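Local coordinates for protein endo-1,4-beta-xylanase D (Paenibacillus polymyxa, PDB 1W0N) that degrades beta-1,4-xylan and carries a calcium-dependent carbohydrate-binding module of family CBM36, the part described here, which probably holds the enzyme to its polysaccharide, at residues 57-62 against 125-130; 74-79 against 108-113; 38-43 against 119-124; 20-25 against 44-49. All blocks are in the same frame, centred on the assembly; numbering follows the deposited sequence. Where two conformers were deposited one is given.

Starting from the N terminus, contact 4 opens first and closes a short loop when residues 44-49 return beside 20-25. Before it closes, residues 38-43 begin contact 3, so these two cross; contact 3 ends late in the chain, at 119-124. Contact 1 starts inside that loop at 57-62 and closes at 125-130, beyond it, so contacts 1 and 3 cross as well. Contact 2 (74-79 with 108-113) is nested inside both. Contacts 1 and 3 share strand 122-130 and knit one sheet of the module; contacts 2 and 4 belong to the other, where strands 45-52 and 107-113 are neighbours. L75 and I109 pack against I127 and F129 between the sheets.

Contact 1 of 4, residues 57-62 against 125-130; sequences HNISVR and DFIEFS. With CA (calcium ion), chain B; SO4 (sulfate ion), chain D.
I59, V61, I127 and F129 turn their side chains to one face of this antiparallel pair, and there the packing is close. I59 touches F129 twice: CG1 lies 3.6 Å from CE2, while CG2 sits over the ring face in a CH-pi contact. This CG2 reaches I127 CD1 at 3.7 Å, and V61 CG2 meets I127 CG1 at an equal distance. Branched aliphatic side chains fill this buried face well. The edge of F129 also points at the face of H57, planes 89° apart.

The other face, with hydrogen-bonded pairs N58-S130 and S60-E128, is looser and partly exposed; S60 OG turns to T96. Toward D125 it tightens: R62 lays CB over the F126 ring, 3.6 Å from CZ, and its extended chain carries NH1 to D125 OD2 in a salt bridge of 2.8 Å, the oxygen lying in the guanidinium plane. An alanine here would probably leave that carboxylate oxygen without its charged mate and uncover the F126 ring near CE2. D125 binds calcium through OD1 at 2.3 Å and through its backbone O, alongside E16, E18 and D35. One carboxylate thus serves metal and arginine through separate oxygens, coupling the strand pair to the calcium.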
loop_
_atom_site.group_PDB
_atom_site.type_symbol
_atom_site.label_atom_id
_atom_site.label_comp_id
_atom_site.label_asym_id
_atom_site.label_seq_id
_atom_site.Cartn_x
_atom_site.Cartn_y
_atom_site.Cartn_z
ATOM N N HIS A 57 4.683 11.682 9.043
ATOM C CA HIS A 57 5.653 10.719 8.556
ATOM C C HIS A 57 5.851 10.842 7.054
ATOM O O HIS A 57 4.987 11.301 6.323
ATOM C CB HIS A 57 5.186 9.272 8.816
ATOM C CG HIS A 57 5.191 8.926 10.266
ATOM N ND1 HIS A 57 4.192 9.330 11.111
ATOM C CD2 HIS A 57 6.135 8.303 11.007
ATOM C CE1 HIS A 57 4.523 8.955 12.335
ATOM N NE2 HIS A 57 5.679 8.332 12.310
ATOM N N ASN A 58 7.022 10.346 6.624
ATOM C CA ASN A 58 7.245 9.958 5.248
ATOM C C ASN A 58 6.899 8.488 5.124
ATOM O O ASN A 58 7.188 7.686 6.021
ATOM C CB ASN A 58 8.710 10.175 4.871
ATOM C CG ASN A 58 9.172 11.591 5.077
ATOM O OD1 ASN A 58 10.250 11.840 5.706
ATOM N ND2 ASN A 58 8.438 12.509 4.588
ATOM N N ILE A 59 6.235 8.128 4.015
ATOM C CA ILE A 59 5.760 6.774 3.837
ATOM C C ILE A 59 6.189 6.277 2.461
ATOM O O ILE A 59 5.872 6.909 1.452
ATOM C CB ILE A 59 4.245 6.670 3.956
ATOM C CG1 ILE A 59 3.713 7.369 5.209
ATOM C CG2 ILE A 59 3.828 5.210 3.988
ATOM C CD1 ILE A 59 2.874 8.510 4.939
ATOM N N SER A 60 6.885 5.133 2.435
ATOM C CA SER A 60 7.284 4.530 1.177
ATOM C C SER A 60 6.686 3.135 1.066
ATOM O O SER A 60 6.531 2.427 2.057
ATOM C CB SER A 60 8.796 4.469 1.040
ATOM O OG SER A 60 9.379 5.743 0.826
ATOM N N VAL A 61 6.350 2.762 -0.168
ATOM C CA VAL A 61 5.872 1.422 -0.474
ATOM C C VAL A 61 6.660 0.937 -1.681
ATOM O O VAL A 61 6.780 1.649 -2.682
ATOM C CB VAL A 61 4.355 1.391 -0.758
ATOM C CG1 VAL A 61 3.906 0.031 -1.312
ATOM C CG2 VAL A 61 3.588 1.696 0.523
ATOM N N ARG A 62 7.201 -0.294 -1.583
ATOM C CA ARG A 62 7.770 -0.952 -2.744
ATOM C C ARG A 62 6.661 -1.766 -3.409
ATOM O O ARG A 62 5.973 -2.539 -2.740
ATOM C CB ARG A 62 8.946 -1.850 -2.360
ATOM C CG ARG A 62 9.592 -2.506 -3.565
ATOM C CD ARG A 62 10.918 -3.152 -3.230
ATOM N NE ARG A 62 11.626 -3.619 -4.414
ATOM C CZ ARG A 62 11.859 -4.888 -4.756
ATOM N NH1 ARG A 62 11.346 -5.905 -4.074
ATOM N NH2 ARG A 62 12.627 -5.145 -5.826
ATOM N N ASP A 125 4.909 -4.989 -1.849
ATOM C CA ASP A 125 5.967 -5.740 -1.159
ATOM C C ASP A 125 5.974 -5.425 0.344
ATOM O O ASP A 125 5.890 -6.332 1.182
ATOM C CB ASP A 125 7.300 -5.396 -1.829
ATOM C CG ASP A 125 8.491 -6.170 -1.304
ATOM O OD1 ASP A 125 8.315 -6.981 -0.375
ATOM O OD2 ASP A 125 9.616 -5.953 -1.814
ATOM N N PHE A 126 6.083 -4.141 0.668
ATOM C CA PHE A 126 6.158 -3.690 2.055
ATOM C C PHE A 126 5.835 -2.202 2.088
ATOM O O PHE A 126 5.856 -1.517 1.054
ATOM C CB PHE A 126 7.549 -3.943 2.668
ATOM C CG PHE A 126 8.680 -3.222 1.977
ATOM C CD1 PHE A 126 8.904 -1.849 2.169
ATOM C CD2 PHE A 126 9.549 -3.939 1.159
ATOM C CE1 PHE A 126 9.968 -1.195 1.547
ATOM C CE2 PHE A 126 10.642 -3.296 0.559
ATOM C CZ PHE A 126 10.831 -1.924 0.751
ATOM N N ILE A 127 5.585 -1.726 3.315
ATOM C CA ILE A 127 5.451 -0.311 3.614
ATOM C C ILE A 127 6.513 0.056 4.645
ATOM O O ILE A 127 6.866 -0.749 5.507
ATOM C CB ILE A 127 4.018 0.017 4.127
ATOM C CG1 ILE A 127 3.777 1.526 4.231
ATOM C CG2 ILE A 127 3.725 -0.676 5.452
ATOM C CD1 ILE A 127 2.305 1.895 4.250
ATOM N N GLU A 128 7.009 1.295 4.552
ATOM C CA GLU A 128 8.002 1.795 5.491
ATOM C C GLU A 128 7.621 3.210 5.903
ATOM O O GLU A 128 7.449 4.090 5.074
ATOM C CB GLU A 128 9.395 1.818 4.844
ATOM C CG GLU A 128 10.500 1.973 5.816
ATOM C CD GLU A 128 11.831 2.437 5.178
ATOM O OE1 GLU A 128 11.965 2.722 3.987
ATOM O OE2 GLU A 128 12.819 2.633 5.931
ATOM N N PHE A 129 7.546 3.436 7.227
ATOM C CA PHE A 129 7.332 4.746 7.806
ATOM C C PHE A 129 8.618 5.270 8.373
ATOM O O PHE A 129 9.390 4.544 9.007
ATOM C CB PHE A 129 6.316 4.640 8.970
ATOM C CG PHE A 129 4.924 4.309 8.525
ATOM C CD1 PHE A 129 4.491 2.995 8.393
ATOM C CD2 PHE A 129 4.026 5.323 8.249
ATOM C CE1 PHE A 129 3.184 2.733 7.947
ATOM C CE2 PHE A 129 2.751 5.062 7.847
ATOM C CZ PHE A 129 2.341 3.761 7.657
ATOM N N SER A 130 8.851 6.580 8.180
ATOM C CA SER A 130 9.993 7.230 8.758
ATOM C C SER A 130 9.615 8.662 9.103
ATOM O O SER A 130 8.604 9.193 8.645
ATOM C CB SER A 130 11.165 7.203 7.806
ATOM O OG SER A 130 10.863 7.837 6.603
HETATM CA CA CA B . 7.362 -8.393 1.145
HETATM S S SO4 D . 5.690 7.532 15.372
HETATM O O1 SO4 D . 7.008 7.709 15.754
HETATM O O2 SO4 D . 5.034 8.743 15.248
HETATM O O3 SO4 D . 5.648 6.669 14.179
HETATM O O4 SO4 D . 5.317 6.753 16.589
HETATM O O HOH W 1 9.554 -9.394 0.952
#

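Contact 2 of 4, residues 74-79 against 108-113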
loop_
_atom_site.group_PDB
_atom_site.type_symbol
_atom_site.label_atom_id
_atom_site.label_comp_id
_atom_site.label_asym_id
_atom_site.label_seq_id
_atom_site.Cartn_x
_atom_site.Cartn_y
_atom_site.Cartn_z
ATOM N N ASP A 74 -4.107 3.471 -3.156
ATOM C CA ASP A 74 -4.401 4.431 -2.097
ATOM C C ASP A 74 -3.807 3.976 -0.768
ATOM O O ASP A 74 -3.853 2.788 -0.425
ATOM C CB ASP A 74 -5.905 4.549 -1.887
ATOM C CG ASP A 74 -6.623 5.390 -2.933
ATOM O OD1 ASP A 74 -5.972 6.089 -3.698
ATOM O OD2 ASP A 74 -7.878 5.365 -2.973
ATOM N N LEU A 75 -3.290 4.950 -0.029
ATOM C CA LEU A 75 -2.900 4.771 1.358
ATOM C C LEU A 75 -3.946 5.430 2.238
ATOM O O LEU A 75 -4.226 6.624 2.099
ATOM C CB LEU A 75 -1.538 5.401 1.612
ATOM C CG LEU A 75 -1.054 5.399 3.053
ATOM C CD1 LEU A 75 -0.911 3.988 3.599
ATOM C CD2 LEU A 75 0.258 6.164 3.172
ATOM N N VAL A 76 -4.514 4.633 3.142
ATOM C CA VAL A 76 -5.555 5.079 4.051
ATOM C C VAL A 76 -4.977 4.954 5.465
ATOM O O VAL A 76 -4.510 3.888 5.861
ATOM C CB VAL A 76 -6.820 4.276 3.889
ATOM C CG1 VAL A 76 -7.982 4.952 4.594
ATOM C CG2 VAL A 76 -7.143 4.045 2.399
ATOM N N ILE A 77 -4.968 6.055 6.214
ATOM C CA ILE A 77 -4.496 6.046 7.610
ATOM C C ILE A 77 -5.639 6.544 8.460
ATOM O O ILE A 77 -6.112 7.674 8.293
ATOM C CB ILE A 77 -3.251 6.951 7.806
ATOM C CG1 ILE A 77 -2.100 6.498 6.903
ATOM C CG2 ILE A 77 -2.831 6.942 9.284
ATOM C CD1 ILE A 77 -0.868 7.376 6.988
ATOM N N GLY A 78 -6.099 5.721 9.391
ATOM C CA GLY A 78 -7.196 6.104 10.233
ATOM C C GLY A 78 -8.432 6.484 9.468
ATOM O O GLY A 78 -9.135 7.409 9.887
ATOM N N GLY A 79 -8.679 5.804 8.348
ATOM C CA GLY A 79 -9.819 6.062 7.513
ATOM C C GLY A 79 -9.683 7.216 6.527
ATOM O O GLY A 79 -10.577 7.398 5.714
ATOM N N GLU A 108 -5.481 2.455 11.916
ATOM C CA GLU A 108 -5.483 1.480 10.848
ATOM C C GLU A 108 -4.715 2.024 9.662
ATOM O O GLU A 108 -4.925 3.162 9.236
ATOM C CB GLU A 108 -6.901 1.174 10.394
ATOM C CG GLU A 108 -6.943 0.154 9.250
ATOM C CD GLU A 108 -8.284 0.092 8.612
ATOM O OE1 GLU A 108 -8.754 1.076 7.901
ATOM O OE2 GLU A 108 -8.962 -0.918 8.730
ATOM N N ILE A 109 -3.828 1.179 9.117
ATOM C CA ILE A 109 -3.128 1.442 7.870
ATOM C C ILE A 109 -3.714 0.508 6.831
ATOM O O ILE A 109 -3.781 -0.711 7.066
ATOM C CB ILE A 109 -1.619 1.159 8.021
ATOM C CG1 ILE A 109 -1.023 1.851 9.246
ATOM C CG2 ILE A 109 -0.871 1.528 6.739
ATOM C CD1 ILE A 109 -1.245 3.335 9.331
ATOM N N LYS A 110 -4.167 1.037 5.706
ATOM C CA LYS A 110 -4.765 0.215 4.661
ATOM C C LYS A 110 -4.204 0.638 3.311
ATOM O O LYS A 110 -4.051 1.838 3.035
ATOM C CB LYS A 110 -6.274 0.340 4.701
ATOM C CG LYS A 110 -7.022 -0.450 3.646
ATOM C CD LYS A 110 -8.496 -0.435 3.826
ATOM C CE LYS A 110 -9.126 0.835 3.526
ATOM N NZ LYS A 110 -10.581 0.622 3.563
ATOM N N LEU A 111 -3.899 -0.353 2.475
ATOM C CA LEU A 111 -3.569 -0.128 1.073
ATOM C C LEU A 111 -4.651 -0.801 0.233
ATOM O O LEU A 111 -5.032 -1.963 0.476
ATOM C CB LEU A 111 -2.194 -0.718 0.745
ATOM C CG LEU A 111 -1.011 -0.044 1.447
ATOM C CD1 LEU A 111 0.240 -0.925 1.377
ATOM C CD2 LEU A 111 -0.693 1.322 0.857
ATOM N N ALA A 112 -5.155 -0.098 -0.774
ATOM C CA ALA A 112 -6.212 -0.613 -1.679
ATOM C C ALA A 112 -6.051 0.045 -3.010
ATOM O O ALA A 112 -5.536 1.150 -3.104
ATOM C CB ALA A 112 -7.590 -0.323 -1.127
ATOM N N LEU A 113 -6.487 -0.557 -4.115
ATOM C CA LEU A 113 -6.445 0.113 -5.412
ATOM C C LEU A 113 -7.233 1.409 -5.384
ATOM O O LEU A 113 -8.323 1.476 -4.810
ATOM C CB LEU A 113 -6.981 -0.785 -6.515
ATOM C CG LEU A 113 -6.162 -2.019 -6.867
ATOM C CD1 LEU A 113 -6.845 -2.829 -7.928
ATOM C CD2 LEU A 113 -4.788 -1.698 -7.297
HETATM O O HOH W 2 -9.252 2.895 -2.612
HETATM O O HOH W 3 -7.302 3.384 7.462
#
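I109 and I77 lie side by side on the buried face of an antiparallel strand pair, and I109 repays following outward. Its CB only divides the chain. CG2, anti to the backbone N, reaches L75 CD1 at 4.0 Å and beyond it I127 of the opposing sheet. CG1 takes the place beside the backbone N (chi1 -50°) and bears CD1, the tip, which meets I77 CG2 at 3.9 Å and, across the sandwich, F129. L75 CD1 also touches L111 CD2 at 3.8 Å, completing a row of aliphatic groups with no polar atom to bury.

On the other face V76 and K110 run alongside one another. The lysine is extended as far as CD, then bends (chi3 72°) to bring CE to V76 CG2 at 3.9 Å, so its methylene chain packs against the valine. Beyond the strand, G78 N still bonds to E108 O at 2.8 Å. One water accepts from G79 N and donates to both E108 O and E108 OE1, tying the turn to the neighbouring strand. G78 and G79 both have positive phi, which glycine tolerates easily, and their angles are those of a type I' turn. This turn joins strands 70-77 and 80-88 in a tight beta hairpin, set at one side of a five-stranded antiparallel sheet in the beta-sandwich typical of such binding modules.

Contact 3 of 4, residues 38-43 against 119-124; sequences ALYANA and TWDAYV. With MG (magnesium ion), chain C.
Y40 and D121 meet at a magnesium ion, and the segment 119-124 leads up to that meeting and then runs on as a strand. At its start T119 OG1 donates to the O of the next residue, W120, at 2.9 Å, while its own carbonyl accepts from a metal-bound water. D121 follows with the central side chain. Its CG stands anti to the carbonyl carbon, beside the backbone N (chi1 -59°), and OD1 binds magnesium at 2.0 Å. Y40 contributes its backbone O to the same ion at 2.1 Å, and these two oxygens occupy adjacent corners of an octahedron. D121 OD2 accepts from a metal-bound water at 2.7 Å and also lies at the edge of the Y40 ring, 3.6 Å from CD1, with carboxylate and ring planes 71° apart. An aspartate suits the place, being short enough to bind the ion with one oxygen and a bound water with the other.

With A122 the strand begins: L39 N donates to A122 O at 2.9 Å, and the A122 amide returns a bond to L39 O. The small side chain of A122 fits against L113, A71 and V73. Y123 turns its ring edge to A38, CD1 meeting CB at 3.8 Å, and V124 CG2 then meets L39 CD1 at 4.0 Å. D44 OD2 holds the amides of Y40 and A41, which fixes the loop offering the carbonyl. With just two protein oxygens and four waters around the ion, the waters could probably give way to other oxygen ligands; whether a sugar is among them is not seen in this uncomplexed module.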
loop_
_atom_site.group_PDB
_atom_site.type_symbol
_atom_site.label_atom_id
_atom_site.label_comp_id
_atom_site.label_asym_id
_atom_site.label_seq_id
_atom_site.Cartn_x
_atom_site.Cartn_y
_atom_site.Cartn_z
ATOM N N ALA A 38 -1.030 -9.205 -3.814
ATOM C CA ALA A 38 -1.611 -8.594 -5.001
ATOM C C ALA A 38 -3.015 -8.084 -4.699
ATOM O O ALA A 38 -3.811 -8.740 -4.001
ATOM C CB ALA A 38 -1.690 -9.601 -6.135
ATOM N N LEU A 39 -3.313 -6.926 -5.290
ATOM C CA LEU A 39 -4.609 -6.255 -5.229
ATOM C C LEU A 39 -5.130 -6.127 -6.661
ATOM O O LEU A 39 -4.417 -5.599 -7.535
ATOM C CB LEU A 39 -4.453 -4.864 -4.619
ATOM C CG LEU A 39 -3.772 -4.800 -3.252
ATOM C CD1 LEU A 39 -3.516 -3.355 -2.873
ATOM C CD2 LEU A 39 -4.581 -5.509 -2.182
ATOM N N TYR A 40 -6.340 -6.614 -6.901
ATOM C CA TYR A 40 -6.855 -6.765 -8.261
ATOM C C TYR A 40 -8.114 -5.975 -8.564
ATOM O O TYR A 40 -8.402 -5.664 -9.736
ATOM C CB TYR A 40 -7.194 -8.232 -8.565
ATOM C CG TYR A 40 -6.082 -9.226 -8.304
ATOM C CD1 TYR A 40 -5.194 -9.601 -9.307
ATOM C CD2 TYR A 40 -5.955 -9.846 -7.068
ATOM C CE1 TYR A 40 -4.228 -10.571 -9.081
ATOM C CE2 TYR A 40 -4.996 -10.824 -6.833
ATOM C CZ TYR A 40 -4.139 -11.184 -7.848
ATOM O OH TYR A 40 -3.194 -12.170 -7.636
ATOM N N ALA A 41 -8.939 -5.713 -7.550
ATOM C CA ALA A 41 -10.244 -5.118 -7.765
ATOM C C ALA A 41 -10.608 -4.255 -6.593
ATOM O O ALA A 41 -9.950 -4.278 -5.545
ATOM C CB ALA A 41 -11.275 -6.200 -7.959
ATOM N N ASN A 42 -11.596 -3.403 -6.721
ATOM C CA ASN A 42 -11.851 -2.417 -5.714
ATOM C C ASN A 42 -11.910 -2.714 -4.161
ATOM O O ASN A 42 -11.374 -1.894 -3.424
ATOM C CB ASN A 42 -13.099 -1.641 -6.177
ATOM C CG ASN A 42 -12.739 -0.511 -7.110
ATOM O OD1 ASN A 42 -13.649 0.180 -7.620
ATOM N ND2 ASN A 42 -11.468 -0.249 -7.317
ATOM N N ALA A 43 -12.562 -3.691 -3.547
ATOM C CA ALA A 43 -12.760 -4.320 -2.261
ATOM C C ALA A 43 -11.553 -5.101 -1.803
ATOM O O ALA A 43 -11.505 -5.512 -0.656
ATOM C CB ALA A 43 -13.979 -5.195 -2.227
ATOM N N THR A 119 -7.150 1.133 -13.377
ATOM C CA THR A 119 -5.848 0.770 -13.462
ATOM C C THR A 119 -5.575 -0.711 -13.487
ATOM O O THR A 119 -6.504 -1.501 -13.325
ATOM C CB THR A 119 -5.086 1.322 -12.314
ATOM O OG1 THR A 119 -5.259 0.537 -11.139
ATOM C CG2 THR A 119 -5.421 2.743 -11.958
ATOM N N TRP A 120 -4.339 -1.084 -13.728
ATOM C CA TRP A 120 -3.899 -2.452 -13.667
ATOM C C TRP A 120 -3.854 -2.889 -12.202
ATOM O O TRP A 120 -4.299 -2.204 -11.296
ATOM C CB TRP A 120 -2.560 -2.570 -14.389
ATOM C CG TRP A 120 -2.685 -2.321 -15.856
ATOM C CD1 TRP A 120 -2.220 -1.259 -16.544
ATOM C CD2 TRP A 120 -3.358 -3.163 -16.797
ATOM N NE1 TRP A 120 -2.539 -1.380 -17.863
ATOM C CE2 TRP A 120 -3.253 -2.538 -18.044
ATOM C CE3 TRP A 120 -4.040 -4.385 -16.702
ATOM C CZ2 TRP A 120 -3.801 -3.104 -19.220
ATOM C CZ3 TRP A 120 -4.581 -4.924 -17.846
ATOM C CH2 TRP A 120 -4.456 -4.283 -19.089
ATOM N N ASP A 121 -3.348 -4.087 -11.988
ATOM C CA ASP A 121 -3.300 -4.654 -10.656
ATOM C C ASP A 121 -1.989 -4.293 -9.995
ATOM O O ASP A 121 -0.975 -4.087 -10.665
ATOM C CB ASP A 121 -3.518 -6.151 -10.755
ATOM C CG ASP A 121 -4.854 -6.458 -11.394
ATOM O OD1 ASP A 121 -5.796 -5.674 -11.112
ATOM O OD2 ASP A 121 -4.978 -7.449 -12.155
ATOM N N ALA A 122 -2.039 -4.165 -8.666
ATOM C CA ALA A 122 -0.867 -3.756 -7.907
ATOM C C ALA A 122 -0.303 -4.914 -7.109
ATOM O O ALA A 122 -1.033 -5.635 -6.421
ATOM C CB ALA A 122 -1.194 -2.626 -6.956
ATOM N N TYR A 123 1.003 -5.045 -7.170
ATOM C CA TYR A 123 1.751 -5.931 -6.307
ATOM C C TYR A 123 2.402 -5.062 -5.242
ATOM O O TYR A 123 3.064 -4.065 -5.579
ATOM C CB TYR A 123 2.802 -6.659 -7.130
ATOM C CG TYR A 123 2.265 -7.415 -8.329
ATOM C CD1 TYR A 123 1.141 -8.220 -8.240
ATOM C CD2 TYR A 123 2.929 -7.363 -9.545
ATOM C CE1 TYR A 123 0.679 -8.945 -9.336
ATOM C CE2 TYR A 123 2.497 -8.100 -10.637
ATOM C CZ TYR A 123 1.371 -8.892 -10.526
ATOM O OH TYR A 123 0.936 -9.634 -11.596
ATOM N N VAL A 124 2.264 -5.486 -3.981
ATOM C CA VAL A 124 2.735 -4.681 -2.852
ATOM C C VAL A 124 3.719 -5.530 -2.077
ATOM O O VAL A 124 3.390 -6.672 -1.693
ATOM C CB VAL A 124 1.518 -4.305 -1.958
ATOM C CG1 VAL A 124 1.960 -3.437 -0.830
ATOM C CG2 VAL A 124 0.465 -3.534 -2.765
HETATM MG MG MG C . -7.723 -5.402 -11.671
HETATM O O HOH W 4 -7.509 -3.380 -11.342
HETATM O O HOH W 5 -7.683 -7.424 -12.158
HETATM O O HOH W 6 -9.693 -5.248 -12.233
HETATM O O HOH W 7 -7.175 -4.955 -13.656
#

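Contact 4 of 4, residues 20-25 against 44-49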
loop_
_atom_site.group_PDB
_atom_site.type_symbol
_atom_site.label_atom_id
_atom_site.label_comp_id
_atom_site.label_asym_id
_atom_site.label_seq_id
_atom_site.Cartn_x
_atom_site.Cartn_y
_atom_site.Cartn_z
ATOM N N MET A 20 0.294 -8.651 6.720
ATOM C CA MET A 20 -0.888 -7.858 7.038
ATOM C C MET A 20 -2.151 -8.694 6.899
ATOM O O MET A 20 -2.136 -9.806 6.370
ATOM C CB MET A 20 -0.954 -6.647 6.092
ATOM C CG MET A 20 0.220 -5.707 6.238
ATOM S SD MET A 20 0.026 -4.351 5.076
ATOM C CE MET A 20 1.607 -3.521 5.268
ATOM N N LYS A 21 -3.269 -8.140 7.361
ATOM C CA LYS A 21 -4.568 -8.715 7.071
ATOM C C LYS A 21 -4.864 -8.498 5.581
ATOM O O LYS A 21 -4.629 -7.407 5.061
ATOM C CB LYS A 21 -5.653 -8.057 7.914
ATOM C CG LYS A 21 -6.996 -8.662 7.768
ATOM C CD LYS A 21 -8.006 -7.993 8.674
ATOM C CE LYS A 21 -9.405 -8.497 8.475
ATOM N NZ LYS A 21 -9.435 -9.966 8.554
ATOM N N ILE A 22 -5.335 -9.544 4.911
ATOM C CA ILE A 22 -5.629 -9.518 3.484
ATOM C C ILE A 22 -7.110 -9.703 3.343
ATOM O O ILE A 22 -7.668 -10.678 3.866
ATOM C CB ILE A 22 -4.864 -10.628 2.755
ATOM C CG1 ILE A 22 -3.365 -10.515 2.963
ATOM C CG2 ILE A 22 -5.216 -10.611 1.273
ATOM C CD1 ILE A 22 -2.566 -11.689 2.495
ATOM N N GLY A 23 -7.789 -8.818 2.624
ATOM C CA GLY A 23 -9.201 -8.945 2.414
ATOM C C GLY A 23 -9.620 -8.625 1.008
ATOM O O GLY A 23 -8.830 -8.158 0.196
ATOM N N GLY A 24 -10.884 -8.885 0.743
ATOM C CA GLY A 24 -11.487 -8.697 -0.567
ATOM C C GLY A 24 -11.680 -10.001 -1.313
ATOM O O GLY A 24 -11.227 -11.080 -0.914
ATOM N N THR A 25 -12.336 -9.899 -2.460
ATOM C CA THR A 25 -12.658 -11.054 -3.282
ATOM C C THR A 25 -11.447 -11.766 -3.833
ATOM O O THR A 25 -11.449 -13.003 -3.929
ATOM C CB THR A 25 -13.586 -10.635 -4.423
ATOM O OG1 THR A 25 -14.806 -10.164 -3.867
ATOM C CG2 THR A 25 -13.972 -11.816 -5.331
ATOM N N ASP A 44 -10.500 -5.282 -2.660
ATOM C CA ASP A 44 -9.264 -5.867 -2.197
ATOM C C ASP A 44 -8.512 -4.899 -1.299
ATOM O O ASP A 44 -8.505 -3.692 -1.550
ATOM C CB ASP A 44 -8.365 -6.247 -3.387
ATOM C CG ASP A 44 -8.859 -7.465 -4.156
ATOM O OD1 ASP A 44 -9.687 -8.251 -3.608
ATOM O OD2 ASP A 44 -8.386 -7.649 -5.308
ATOM N N TYR A 45 -7.856 -5.396 -0.270
ATOM C CA TYR A 45 -7.027 -4.531 0.575
ATOM C C TYR A 45 -6.037 -5.359 1.362
ATOM O O TYR A 45 -6.205 -6.563 1.544
ATOM C CB TYR A 45 -7.906 -3.701 1.558
ATOM C CG TYR A 45 -8.625 -4.538 2.601
ATOM C CD1 TYR A 45 -9.883 -5.061 2.373
ATOM C CD2 TYR A 45 -8.010 -4.809 3.810
ATOM C CE1 TYR A 45 -10.533 -5.833 3.340
ATOM C CE2 TYR A 45 -8.634 -5.585 4.773
ATOM C CZ TYR A 45 -9.910 -6.092 4.566
ATOM O OH TYR A 45 -10.532 -6.836 5.499
ATOM N N VAL A 46 -5.004 -4.653 1.874
ATOM C CA VAL A 46 -4.226 -5.134 3.007
ATOM C C VAL A 46 -4.301 -4.093 4.107
ATOM O O VAL A 46 -4.363 -2.885 3.826
ATOM C CB VAL A 46 -2.735 -5.430 2.677
ATOM C CG1 VAL A 46 -2.641 -6.640 1.765
ATOM C CG2 VAL A 46 -2.032 -4.235 2.059
ATOM N N SER A 47 -4.297 -4.536 5.362
ATOM C CA SER A 47 -4.370 -3.598 6.466
ATOM C C SER A 47 -3.722 -4.141 7.716
ATOM O O SER A 47 -3.599 -5.351 7.908
ATOM C CB SER A 47 -5.802 -3.210 6.771
ATOM O OG SER A 47 -6.530 -4.302 7.266
ATOM N N TYR A 48 -3.328 -3.227 8.603
ATOM C CA TYR A 48 -2.864 -3.594 9.928
ATOM C C TYR A 48 -2.973 -2.348 10.803
ATOM O O TYR A 48 -3.189 -1.243 10.321
ATOM C CB TYR A 48 -1.424 -4.152 9.902
ATOM C CG TYR A 48 -0.368 -3.110 9.787
ATOM C CD1 TYR A 48 -0.090 -2.470 8.583
ATOM C CD2 TYR A 48 0.320 -2.698 10.927
ATOM C CE1 TYR A 48 0.857 -1.451 8.529
ATOM C CE2 TYR A 48 1.261 -1.692 10.879
ATOM C CZ TYR A 48 1.527 -1.055 9.678
ATOM O OH TYR A 48 2.448 -0.055 9.588
ATOM N N SER A 49 -2.827 -2.534 12.123
ATOM C CA SER A 49 -2.892 -1.430 13.057
ATOM C C SER A 49 -1.500 -0.985 13.456
ATOM O O SER A 49 -0.681 -1.796 13.883
ATOM C CB SER A 49 -3.661 -1.850 14.313
ATOM O OG SER A 49 -4.987 -2.106 14.004
HETATM O O HOH W 8 -12.429 -7.692 -4.046
#
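One edge strand of the five-stranded sheet, 21-23, is joined here to strand 45-52 through the doubly hydrogen-bonded pairs K21-S47 and G23-Y45, with Y45 lying over G23. The tyrosine CG takes the crowded position between backbone N and carbonyl carbon (chi1 66°), and the ring spreads across the neighbouring strand. G23 CA sits over the ring face in a CH-pi contact, 3.8 Å from the centroid and 24° off the normal. Any CB on G23 would run into the ring, so glycine suits the place. Y45 OH approaches K21 CE at 3.6 Å. An alanine in place of Y45 would probably uncover G23 CA and take away the neighbour of K21 CE.

On the opposite face M20 stretches its chain toward V46 and Y48. SD lies 3.7 Å from V46 CG2, and CE reaches Y48 CD1 at 3.9 Å, while SD stands obliquely to the Y48 ring, 5.2 Å from its centroid, a Met-aromatic contact suited to a flexible thioether. I22 runs alongside V46, touching it through CG1. At the other end one water accepts from T25 N at 2.7 Å and donates to D44 OD1 at 2.8 Å, while the amide of Y26 bonds to this same oxygen and that of Y40 to OD2. G24 has backbone angles that only glycine accommodates readily.

On its far side strand 45-52 is bonded through V46 and Y48 to L111 and I109 of strand 107-113. M20 and Y48 both reach V15 of strand 13-16, in the facing sheet, and M20 also packs on I127 of strand 122-130.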